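Local coordinates for class I phosphodiesterase PDEB1 (Leishmania major, PDB 2R8Q), which is a class I phosphodiesterase of the HD superfamily, whose all-helical catalytic domain holds a zinc ion and a magnesium ion, at residues Tyr204-Asp209 against His241-Met246; Val147-Tyr152 against Asn169-Val174; Leu142-Val147 against Val174-Leu179. All coordinates share one frame; numbering follows the deposited sequence.

From the N terminus, the loop after helix 127-139 opens contact 3 at Leu-142 and, through Val-147, runs on into contact 2 at the start of helix 149-154. The chain then makes helix 158-166 and returns: residues 169-174 close contact 2, and residues 174-179 of the same helix, 171-184, close contact 3. Contact 2 is therefore nested inside contact 3, and the two share Val-147 and Val-174. Contact 1 follows in series, closing a largely helical excursion between helices 197-212 and 239-254. Ile-208 of contact 1 packs on Cys-177 of contact 3, which joins helix 197-212 to helix 171-184, and all three contacts reach the second subunit.

Contact 1 (Tyr204-Asp209 against His241-Met246); sequences YRALID and HRRLVM
The carboxylate of Asp-209 is gripped by two arginines, one from each segment, each taking a different oxygen. Across the contact, Arg-243 NH1 reaches Asp-209 OD2 at 3.0 Å in a moderately bent bond; the oxygen lies in the plane of the guanidinium, at its edge, and is met nearly along its C-O axis. Within helix 197-212, Arg-205 NE donates to Asp-209 OD1 at 2.9 Å, one helical turn away, in an almost straight bond (168°) that arrives on the syn side of the carboxylate. With both oxygens held, the rotation of the carboxylate is restrained. The acid also sits between like charges, since Arg-205 NE and Arg-243 NH1 are 5.3 Å apart, and its negative charge should offset their repulsion.

Arg-243 turns inward on a chain bent twice, at chi2 and again at chi3 (46°), the second bend bringing NE near Ala-206 CB. The guanidinium of Arg-243 lies flat on Ala-206: Ala-206 CB stands over its centre, 3.6 Å from CZ, and Ala-206 CA is 3.5 Å from NH1. A ring outside the segments, that of Tyr-202, makes a cation-pi contact with Arg-243.

The segments belong to two helices of the all-helical catalytic domain, 197-212 and 239-254, whose local axes cross at 44° and come no closer than 10.1 Å, a wide separation bridged by the long arginine. Three residues further along helix 239-254, Met-246 brings its terminal methyl CE to Ala-206 CB at 3.9 Å, adding an apolar touch beside the ionic one. Helix 127-139 lies against this apolar side, with Val-132 on Ala-206 and Glu-129 on Met-246. At the charged side the second subunit packs in, its Ile-161 against Arg-205 and its Ala-165 against Asp-209.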
loop_
_atom_site.group_PDB
_atom_site.type_symbol
_atom_site.label_atom_id
_atom_site.label_comp_id
_atom_site.label_asym_id
_atom_site.label_seq_id
_atom_site.Cartn_x
_atom_site.Cartn_y
_atom_site.Cartn_z
ATOM N N TYR A 204 15.970 -5.528 -0.223
ATOM C CA TYR A 204 14.586 -5.101 -0.394
ATOM C C TYR A 204 14.113 -5.268 -1.833
ATOM O O TYR A 204 12.985 -5.699 -2.074
ATOM C CB TYR A 204 14.398 -3.642 0.038
ATOM C CG TYR A 204 14.080 -3.477 1.506
ATOM C CD1 TYR A 204 15.060 -3.081 2.414
ATOM C CD2 TYR A 204 12.789 -3.713 1.988
ATOM C CE1 TYR A 204 14.764 -2.920 3.768
ATOM C CE2 TYR A 204 12.482 -3.556 3.339
ATOM C CZ TYR A 204 13.475 -3.157 4.222
ATOM O OH TYR A 204 13.175 -2.973 5.552
ATOM N N ARG A 205 14.964 -4.927 -2.794
ATOM C CA ARG A 205 14.556 -5.069 -4.181
ATOM C C ARG A 205 14.348 -6.539 -4.530
ATOM O O ARG A 205 13.425 -6.882 -5.260
ATOM C CB ARG A 205 15.586 -4.434 -5.121
ATOM C CG ARG A 205 15.157 -4.466 -6.585
ATOM C CD ARG A 205 13.723 -3.976 -6.739
ATOM N NE ARG A 205 13.222 -4.096 -8.106
ATOM C CZ ARG A 205 13.393 -3.178 -9.050
ATOM N NH1 ARG A 205 14.053 -2.057 -8.780
ATOM N NH2 ARG A 205 12.898 -3.380 -10.263
ATOM N N ALA A 206 15.196 -7.409 -3.996
ATOM C CA ALA A 206 15.065 -8.837 -4.264
ATOM C C ALA A 206 13.780 -9.388 -3.644
ATOM O O ALA A 206 13.046 -10.143 -4.283
ATOM C CB ALA A 206 16.281 -9.586 -3.720
ATOM N N LEU A 207 13.508 -9.005 -2.400
ATOM C CA LEU A 207 12.308 -9.465 -1.714
ATOM C C LEU A 207 11.065 -9.017 -2.487
ATOM O O LEU A 207 10.170 -9.820 -2.753
ATOM C CB LEU A 207 12.286 -8.916 -0.281
ATOM C CG LEU A 207 11.078 -9.228 0.611
ATOM C CD1 LEU A 207 11.494 -9.162 2.075
ATOM C CD2 LEU A 207 9.953 -8.236 0.321
ATOM N N ILE A 208 11.029 -7.742 -2.863
ATOM C CA ILE A 208 9.897 -7.190 -3.601
ATOM C C ILE A 208 9.728 -7.866 -4.967
ATOM O O ILE A 208 8.610 -8.221 -5.352
ATOM C CB ILE A 208 10.063 -5.658 -3.755
ATOM C CG1 ILE A 208 9.884 -5.007 -2.379
ATOM C CG2 ILE A 208 9.067 -5.108 -4.777
ATOM C CD1 ILE A 208 10.376 -3.571 -2.273
ATOM N N ASP A 209 10.829 -8.052 -5.694
ATOM C CA ASP A 209 10.761 -8.706 -6.998
ATOM C C ASP A 209 10.167 -10.100 -6.859
ATOM O O ASP A 209 9.331 -10.522 -7.661
ATOM C CB ASP A 209 12.150 -8.841 -7.634
ATOM C CG ASP A 209 12.699 -7.522 -8.143
ATOM O OD1 ASP A 209 11.896 -6.606 -8.436
ATOM O OD2 ASP A 209 13.939 -7.415 -8.271
ATOM N N HIS A 241 20.370 -12.518 -13.818
ATOM C CA HIS A 241 20.138 -13.940 -14.008
ATOM C C HIS A 241 19.786 -14.570 -12.668
ATOM O O HIS A 241 18.830 -15.346 -12.560
ATOM C CB HIS A 241 21.384 -14.621 -14.577
ATOM C CG HIS A 241 21.557 -14.425 -16.050
ATOM N ND1 HIS A 241 22.451 -15.163 -16.797
ATOM C CD2 HIS A 241 20.939 -13.590 -16.919
ATOM C CE1 HIS A 241 22.374 -14.792 -18.063
ATOM N NE2 HIS A 241 21.463 -13.839 -18.164
ATOM N N ARG A 242 20.559 -14.232 -11.641
ATOM C CA ARG A 242 20.308 -14.781 -10.321
ATOM C C ARG A 242 18.973 -14.281 -9.774
ATOM O O ARG A 242 18.287 -15.001 -9.044
ATOM C CB ARG A 242 21.460 -14.436 -9.367
ATOM C CG ARG A 242 22.817 -14.938 -9.853
ATOM C CD ARG A 242 23.824 -15.008 -8.715
ATOM N NE ARG A 242 23.836 -13.769 -7.946
ATOM C CZ ARG A 242 24.397 -12.634 -8.349
ATOM N NH1 ARG A 242 25.018 -12.566 -9.522
ATOM N NH2 ARG A 242 24.313 -11.552 -7.588
ATOM N N ARG A 243 18.591 -13.057 -10.134
ATOM C CA ARG A 243 17.315 -12.524 -9.664
ATOM C C ARG A 243 16.173 -13.333 -10.266
ATOM O O ARG A 243 15.216 -13.679 -9.570
ATOM C CB ARG A 243 17.152 -11.049 -10.047
ATOM C CG ARG A 243 15.872 -10.414 -9.489
ATOM C CD ARG A 243 15.799 -10.579 -7.972
ATOM N NE ARG A 243 17.072 -10.245 -7.336
ATOM C CZ ARG A 243 17.462 -9.011 -7.034
ATOM N NH1 ARG A 243 16.672 -7.975 -7.293
ATOM N NH2 ARG A 243 18.656 -8.812 -6.493
ATOM N N LEU A 244 16.270 -13.637 -11.559
ATOM C CA LEU A 244 15.237 -14.419 -12.222
ATOM C C LEU A 244 15.189 -15.825 -11.615
ATOM O O LEU A 244 14.124 -16.435 -11.523
ATOM C CB LEU A 244 15.504 -14.485 -13.729
ATOM C CG LEU A 244 14.493 -15.264 -14.579
ATOM C CD1 LEU A 244 13.071 -14.829 -14.259
ATOM C CD2 LEU A 244 14.806 -15.032 -16.049
ATOM N N VAL A 245 16.341 -16.338 -11.192
ATOM C CA VAL A 245 16.377 -17.651 -10.560
ATOM C C VAL A 245 15.616 -17.590 -9.235
ATOM O O VAL A 245 14.858 -18.503 -8.909
ATOM C CB VAL A 245 17.832 -18.120 -10.300
ATOM C CG1 VAL A 245 17.839 -19.282 -9.301
ATOM C CG2 VAL A 245 18.473 -18.562 -11.612
ATOM N N MET A 246 15.809 -16.509 -8.481
ATOM C CA MET A 246 15.114 -16.341 -7.206
ATOM C C MET A 246 13.606 -16.290 -7.424
ATOM O O MET A 246 12.837 -16.936 -6.705
ATOM C CB MET A 246 15.553 -15.046 -6.517
ATOM C CG MET A 246 16.986 -15.034 -6.013
ATOM S SD MET A 246 17.432 -13.413 -5.320
ATOM C CE MET A 246 16.565 -13.474 -3.760
#

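Contact 2 (Val147-Tyr152 against Asn169-Val174); sequences VNNSFY and NSVLEV
The side-chain amide of Asn-149 makes two hydrogen bonds, one as acceptor and one as donor, and they carry the polar part of this contact. Asn-149 OD1 accepts from Leu-172 N at 2.8 Å, the donor tilted 28° from the carbonyl plane; this N-H belongs to the first turn of helix 171-184. Asn-149 ND2 gives a nearly straight bond (174°) of 3.0 Å to Glu-173 OE1, in the amide plane and onto the syn lone pair of the carboxylate, although the two flat groups stand almost perpendicular. Held at both ends, the amide cannot readily flip. Ser-170, at the N-cap position of the same helix, instead bonds through OG to Asp-215. In the first segment, Asn-148 OD1 caps helix 149-154 by accepting from Phe-151 N.

Leu-172 adds carbon-to-oxygen van der Waals contacts: its CB is 3.2 Å from Asn-149 OD1, and its CD1 reaches Val-147 O at 3.4 Å. The apolar contacts centre on Tyr-152, which receives Val-171 CG1 over one ring face, 4.1 Å from CG, while Leu-172 CG approaches CE1 obliquely. Helix 158-166 adds Leu-159 against both Tyr-152 and Val-171.

The side chain of Glu-173 is about 4 Å from the bound magnesium ion, so the arrangement is consistent with Asn-149 positioning an acid beside the two-metal site of an HD-type phosphodiesterase.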
loop_
_atom_site.group_PDB
_atom_site.type_symbol
_atom_site.label_atom_id
_atom_site.label_comp_id
_atom_site.label_asym_id
_atom_site.label_seq_id
_atom_site.Cartn_x
_atom_site.Cartn_y
_atom_site.Cartn_z
ATOM N N VAL A 147 -9.311 -14.556 -1.050
ATOM C CA VAL A 147 -9.879 -14.333 -2.380
ATOM C C VAL A 147 -8.750 -13.888 -3.303
ATOM O O VAL A 147 -7.796 -13.254 -2.848
ATOM C CB VAL A 147 -10.998 -13.257 -2.370
ATOM C CG1 VAL A 147 -12.178 -13.748 -1.544
ATOM C CG2 VAL A 147 -10.472 -11.947 -1.815
ATOM N N ASN A 148 -8.843 -14.231 -4.588
ATOM C CA ASN A 148 -7.794 -13.858 -5.536
ATOM C C ASN A 148 -7.928 -12.435 -6.079
ATOM O O ASN A 148 -8.882 -11.729 -5.769
ATOM C CB ASN A 148 -7.722 -14.863 -6.699
ATOM C CG ASN A 148 -9.039 -15.015 -7.436
ATOM O OD1 ASN A 148 -9.847 -14.088 -7.494
ATOM N ND2 ASN A 148 -9.253 -16.191 -8.023
ATOM N N ASN A 149 -6.953 -12.004 -6.874
ATOM C CA ASN A 149 -6.984 -10.651 -7.417
ATOM C C ASN A 149 -8.239 -10.372 -8.235
ATOM O O ASN A 149 -8.773 -9.264 -8.191
ATOM C CB ASN A 149 -5.744 -10.370 -8.274
ATOM C CG ASN A 149 -4.480 -10.234 -7.448
ATOM O OD1 ASN A 149 -4.523 -9.825 -6.289
ATOM N ND2 ASN A 149 -3.341 -10.554 -8.051
ATOM N N SER A 150 -8.708 -11.374 -8.972
ATOM C CA SER A 150 -9.900 -11.211 -9.800
ATOM C C SER A 150 -11.113 -10.782 -8.982
ATOM O O SER A 150 -11.918 -9.960 -9.429
ATOM C CB SER A 150 -10.213 -12.516 -10.533
ATOM O OG SER A 150 -11.376 -12.375 -11.332
ATOM N N PHE A 151 -11.242 -11.335 -7.781
ATOM C CA PHE A 151 -12.361 -11.015 -6.905
ATOM C C PHE A 151 -12.462 -9.515 -6.647
ATOM O O PHE A 151 -13.549 -8.935 -6.729
ATOM C CB PHE A 151 -12.211 -11.771 -5.580
ATOM C CG PHE A 151 -13.320 -11.516 -4.599
ATOM C CD1 PHE A 151 -13.267 -10.425 -3.735
ATOM C CD2 PHE A 151 -14.409 -12.380 -4.525
ATOM C CE1 PHE A 151 -14.285 -10.201 -2.805
ATOM C CE2 PHE A 151 -15.429 -12.167 -3.604
ATOM C CZ PHE A 151 -15.366 -11.071 -2.738
ATOM N N TYR A 152 -11.330 -8.885 -6.348
ATOM C CA TYR A 152 -11.326 -7.454 -6.074
ATOM C C TYR A 152 -11.814 -6.630 -7.257
ATOM O O TYR A 152 -12.475 -5.605 -7.083
ATOM C CB TYR A 152 -9.927 -7.001 -5.657
ATOM C CG TYR A 152 -9.494 -7.593 -4.340
ATOM C CD1 TYR A 152 -8.696 -8.737 -4.292
ATOM C CD2 TYR A 152 -9.915 -7.032 -3.137
ATOM C CE1 TYR A 152 -8.332 -9.306 -3.076
ATOM C CE2 TYR A 152 -9.558 -7.593 -1.916
ATOM C CZ TYR A 152 -8.767 -8.730 -1.892
ATOM O OH TYR A 152 -8.423 -9.290 -0.683
ATOM N N ASN A 169 -2.048 -4.376 -11.721
ATOM C CA ASN A 169 -3.064 -5.408 -11.550
ATOM C C ASN A 169 -2.762 -6.440 -10.462
ATOM O O ASN A 169 -3.591 -7.306 -10.181
ATOM C CB ASN A 169 -3.299 -6.125 -12.881
ATOM C CG ASN A 169 -4.480 -7.075 -12.830
ATOM O OD1 ASN A 169 -5.595 -6.676 -12.492
ATOM N ND2 ASN A 169 -4.242 -8.337 -13.170
ATOM N N SER A 170 -1.583 -6.356 -9.855
ATOM C CA SER A 170 -1.220 -7.292 -8.794
ATOM C C SER A 170 -1.675 -6.725 -7.456
ATOM O O SER A 170 -0.858 -6.342 -6.619
ATOM C CB SER A 170 0.293 -7.523 -8.776
ATOM O OG SER A 170 0.729 -8.092 -9.999
ATOM N N VAL A 171 -2.992 -6.680 -7.279
ATOM C CA VAL A 171 -3.631 -6.158 -6.076
ATOM C C VAL A 171 -3.039 -6.710 -4.783
ATOM O O VAL A 171 -2.530 -5.966 -3.944
ATOM C CB VAL A 171 -5.144 -6.478 -6.084
ATOM C CG1 VAL A 171 -5.822 -5.815 -4.900
ATOM C CG2 VAL A 171 -5.771 -6.022 -7.402
ATOM N N LEU A 172 -3.118 -8.026 -4.629
ATOM C CA LEU A 172 -2.618 -8.695 -3.437
ATOM C C LEU A 172 -1.114 -8.592 -3.227
ATOM O O LEU A 172 -0.657 -8.261 -2.132
ATOM C CB LEU A 172 -3.008 -10.175 -3.478
ATOM C CG LEU A 172 -4.460 -10.513 -3.148
ATOM C CD1 LEU A 172 -4.812 -11.877 -3.712
ATOM C CD2 LEU A 172 -4.654 -10.474 -1.647
ATOM N N GLU A 173 -0.342 -8.876 -4.271
ATOM C CA GLU A 173 1.111 -8.863 -4.148
ATOM C C GLU A 173 1.724 -7.528 -3.712
ATOM O O GLU A 173 2.668 -7.508 -2.922
ATOM C CB GLU A 173 1.742 -9.369 -5.448
ATOM C CG GLU A 173 1.432 -10.847 -5.764
ATOM C CD GLU A 173 -0.005 -11.091 -6.206
ATOM O OE1 GLU A 173 -0.638 -10.150 -6.718
ATOM O OE2 GLU A 173 -0.499 -12.232 -6.060
ATOM N N VAL A 174 1.190 -6.411 -4.194
ATOM C CA VAL A 174 1.723 -5.121 -3.769
ATOM C C VAL A 174 1.384 -4.939 -2.287
ATOM O O VAL A 174 2.193 -4.420 -1.516
ATOM C CB VAL A 174 1.124 -3.963 -4.600
ATOM C CG1 VAL A 174 1.549 -2.615 -4.012
ATOM C CG2 VAL A 174 1.602 -4.070 -6.042
#

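Contact 3 (Leu142-Val147 against Val174-Leu179); sequences LDHMGV and VHHCSL
Leu-142 and Asp-143 directly follow His-140 and Asp-141, the HD pair that names this superfamily and supplies two zinc ligands, and here they meet two consecutive histidines of helix 171-184. His-176 ND1 donates to Leu-142 O at 2.7 Å; the carbonyl oxygen lies at the edge of the imidazole, close to its plane, while the donor is tilted 31° from the carbonyl plane. His-175 makes the second bond, a His-carboxylate pair in which NE2 gives a nearly straight hydrogen bond (168°) of 2.8 Å to the anti lone pair of Asp-143 OD2. CG of His-175 stands anti to the backbone N (chi1 -178°), and the bond to CB itself points toward the loop. The other oxygen, Asp-143 OD1, forms a salt bridge with Arg-95, so both ends of the carboxylate are held.

The contact lies beside the metals: the side chain of His-176 is about 4 Å from the magnesium ion and that of His-144 about 6 Å from the zinc ion. Asp-141 also touches His-176, and Val-211 of helix 197-212 packs against the same side chain.

Leu-179, one turn after His-175, packs beside the polar pair. Its CD1 presses closely on Asp-143 CB at 3.3 Å, its CB meets Leu-142 CD1 at 3.8 Å, and its CG lies over one face of the His-175 ring, offset toward the rim. Further along the loop, His-144 CD2 comes within 4.2 Å of His-176 NE2. The His-144 ring is steadied by Gly-146 N, which donates in the ring plane to ND1 at 2.9 Å, and it stacks on His-100, a residue lining the 3-isobutyl-1-methylxanthine pocket.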
loop_
_atom_site.group_PDB
_atom_site.type_symbol
_atom_site.label_atom_id
_atom_site.label_comp_id
_atom_site.label_asym_id
_atom_site.label_seq_id
_atom_site.Cartn_x
_atom_site.Cartn_y
_atom_site.Cartn_z
ATOM N N LEU A 142 1.282 -12.054 3.114
ATOM C CA LEU A 142 0.767 -11.311 4.270
ATOM C C LEU A 142 -0.632 -10.711 4.124
ATOM O O LEU A 142 -0.917 -9.993 3.174
ATOM C CB LEU A 142 1.743 -10.194 4.654
ATOM C CG LEU A 142 3.094 -10.600 5.254
ATOM C CD1 LEU A 142 4.052 -9.413 5.215
ATOM C CD2 LEU A 142 2.905 -11.087 6.684
ATOM N N ASP A 143 -1.488 -11.015 5.095
ATOM C CA ASP A 143 -2.855 -10.497 5.152
ATOM C C ASP A 143 -3.756 -10.905 3.987
ATOM O O ASP A 143 -4.681 -10.179 3.615
ATOM C CB ASP A 143 -2.807 -8.969 5.301
ATOM C CG ASP A 143 -4.153 -8.364 5.667
ATOM O OD1 ASP A 143 -4.842 -8.909 6.556
ATOM O OD2 ASP A 143 -4.514 -7.322 5.074
ATOM N N HIS A 144 -3.479 -12.068 3.407
ATOM C CA HIS A 144 -4.307 -12.586 2.321
ATOM C C HIS A 144 -5.693 -12.786 2.943
ATOM O O HIS A 144 -5.808 -13.242 4.083
ATOM C CB HIS A 144 -3.737 -13.919 1.826
ATOM C CG HIS A 144 -4.233 -14.333 0.476
ATOM N ND1 HIS A 144 -5.538 -14.710 0.242
ATOM C CD2 HIS A 144 -3.592 -14.442 -0.713
ATOM C CE1 HIS A 144 -5.679 -15.035 -1.030
ATOM N NE2 HIS A 144 -4.513 -14.882 -1.632
ATOM N N MET A 145 -6.736 -12.440 2.194
ATOM C CA MET A 145 -8.102 -12.542 2.690
ATOM C C MET A 145 -8.871 -13.761 2.190
ATOM O O MET A 145 -10.063 -13.896 2.457
ATOM C CB MET A 145 -8.854 -11.254 2.331
ATOM C CG MET A 145 -8.194 -9.999 2.899
ATOM S SD MET A 145 -8.676 -8.441 2.107
ATOM C CE MET A 145 -7.088 -7.864 1.492
ATOM N N GLY A 146 -8.198 -14.650 1.469
ATOM C CA GLY A 146 -8.876 -15.835 0.975
ATOM C C GLY A 146 -9.544 -15.681 -0.382
ATOM O O GLY A 146 -10.286 -16.570 -0.810
ATOM N N VAL A 147 -9.311 -14.556 -1.050
ATOM C CA VAL A 147 -9.879 -14.333 -2.380
ATOM C C VAL A 147 -8.750 -13.888 -3.303
ATOM O O VAL A 147 -7.796 -13.254 -2.848
ATOM C CB VAL A 147 -10.998 -13.257 -2.370
ATOM C CG1 VAL A 147 -12.178 -13.748 -1.544
ATOM C CG2 VAL A 147 -10.472 -11.947 -1.815
ATOM N N VAL A 174 1.190 -6.411 -4.194
ATOM C CA VAL A 174 1.723 -5.121 -3.769
ATOM C C VAL A 174 1.384 -4.939 -2.287
ATOM O O VAL A 174 2.193 -4.420 -1.516
ATOM C CB VAL A 174 1.124 -3.963 -4.600
ATOM C CG1 VAL A 174 1.549 -2.615 -4.012
ATOM C CG2 VAL A 174 1.602 -4.070 -6.042
ATOM N N HIS A 175 0.194 -5.390 -1.895
ATOM C CA HIS A 175 -0.247 -5.302 -0.505
ATOM C C HIS A 175 0.698 -6.106 0.389
ATOM O O HIS A 175 1.098 -5.635 1.455
ATOM C CB HIS A 175 -1.677 -5.841 -0.373
ATOM C CG HIS A 175 -2.244 -5.756 1.013
ATOM N ND1 HIS A 175 -2.465 -4.557 1.658
ATOM C CD2 HIS A 175 -2.663 -6.723 1.864
ATOM C CE1 HIS A 175 -2.999 -4.789 2.845
ATOM N NE2 HIS A 175 -3.130 -6.095 2.995
ATOM N N HIS A 176 1.067 -7.312 -0.042
ATOM C CA HIS A 176 1.969 -8.132 0.773
ATOM C C HIS A 176 3.315 -7.418 0.953
ATOM O O HIS A 176 3.908 -7.445 2.037
ATOM C CB HIS A 176 2.218 -9.510 0.134
ATOM C CG HIS A 176 0.973 -10.258 -0.238
ATOM N ND1 HIS A 176 -0.119 -10.375 0.598
ATOM C CD2 HIS A 176 0.679 -10.990 -1.341
ATOM C CE1 HIS A 176 -1.028 -11.146 0.027
ATOM N NE2 HIS A 176 -0.568 -11.534 -1.150
ATOM N N CYS A 177 3.800 -6.784 -0.114
ATOM C CA CYS A 177 5.069 -6.060 -0.051
ATOM C C CYS A 177 4.973 -4.903 0.937
ATOM O O CYS A 177 5.891 -4.667 1.719
ATOM C CB CYS A 177 5.448 -5.507 -1.426
ATOM S SG CYS A 177 6.016 -6.749 -2.607
ATOM N N SER A 178 3.858 -4.182 0.892
ATOM C CA SER A 178 3.654 -3.047 1.787
ATOM C C SER A 178 3.707 -3.472 3.249
ATOM O O SER A 178 4.282 -2.770 4.090
ATOM C CB SER A 178 2.311 -2.376 1.487
ATOM O OG SER A 178 2.283 -1.880 0.162
ATOM N N LEU A 179 3.110 -4.618 3.559
ATOM C CA LEU A 179 3.125 -5.101 4.933
ATOM C C LEU A 179 4.500 -5.636 5.320
ATOM O O LEU A 179 4.899 -5.554 6.482
ATOM C CB LEU A 179 2.058 -6.177 5.137
ATOM C CG LEU A 179 0.629 -5.630 5.119
ATOM C CD1 LEU A 179 -0.357 -6.769 5.270
ATOM C CD2 LEU A 179 0.449 -4.627 6.252
#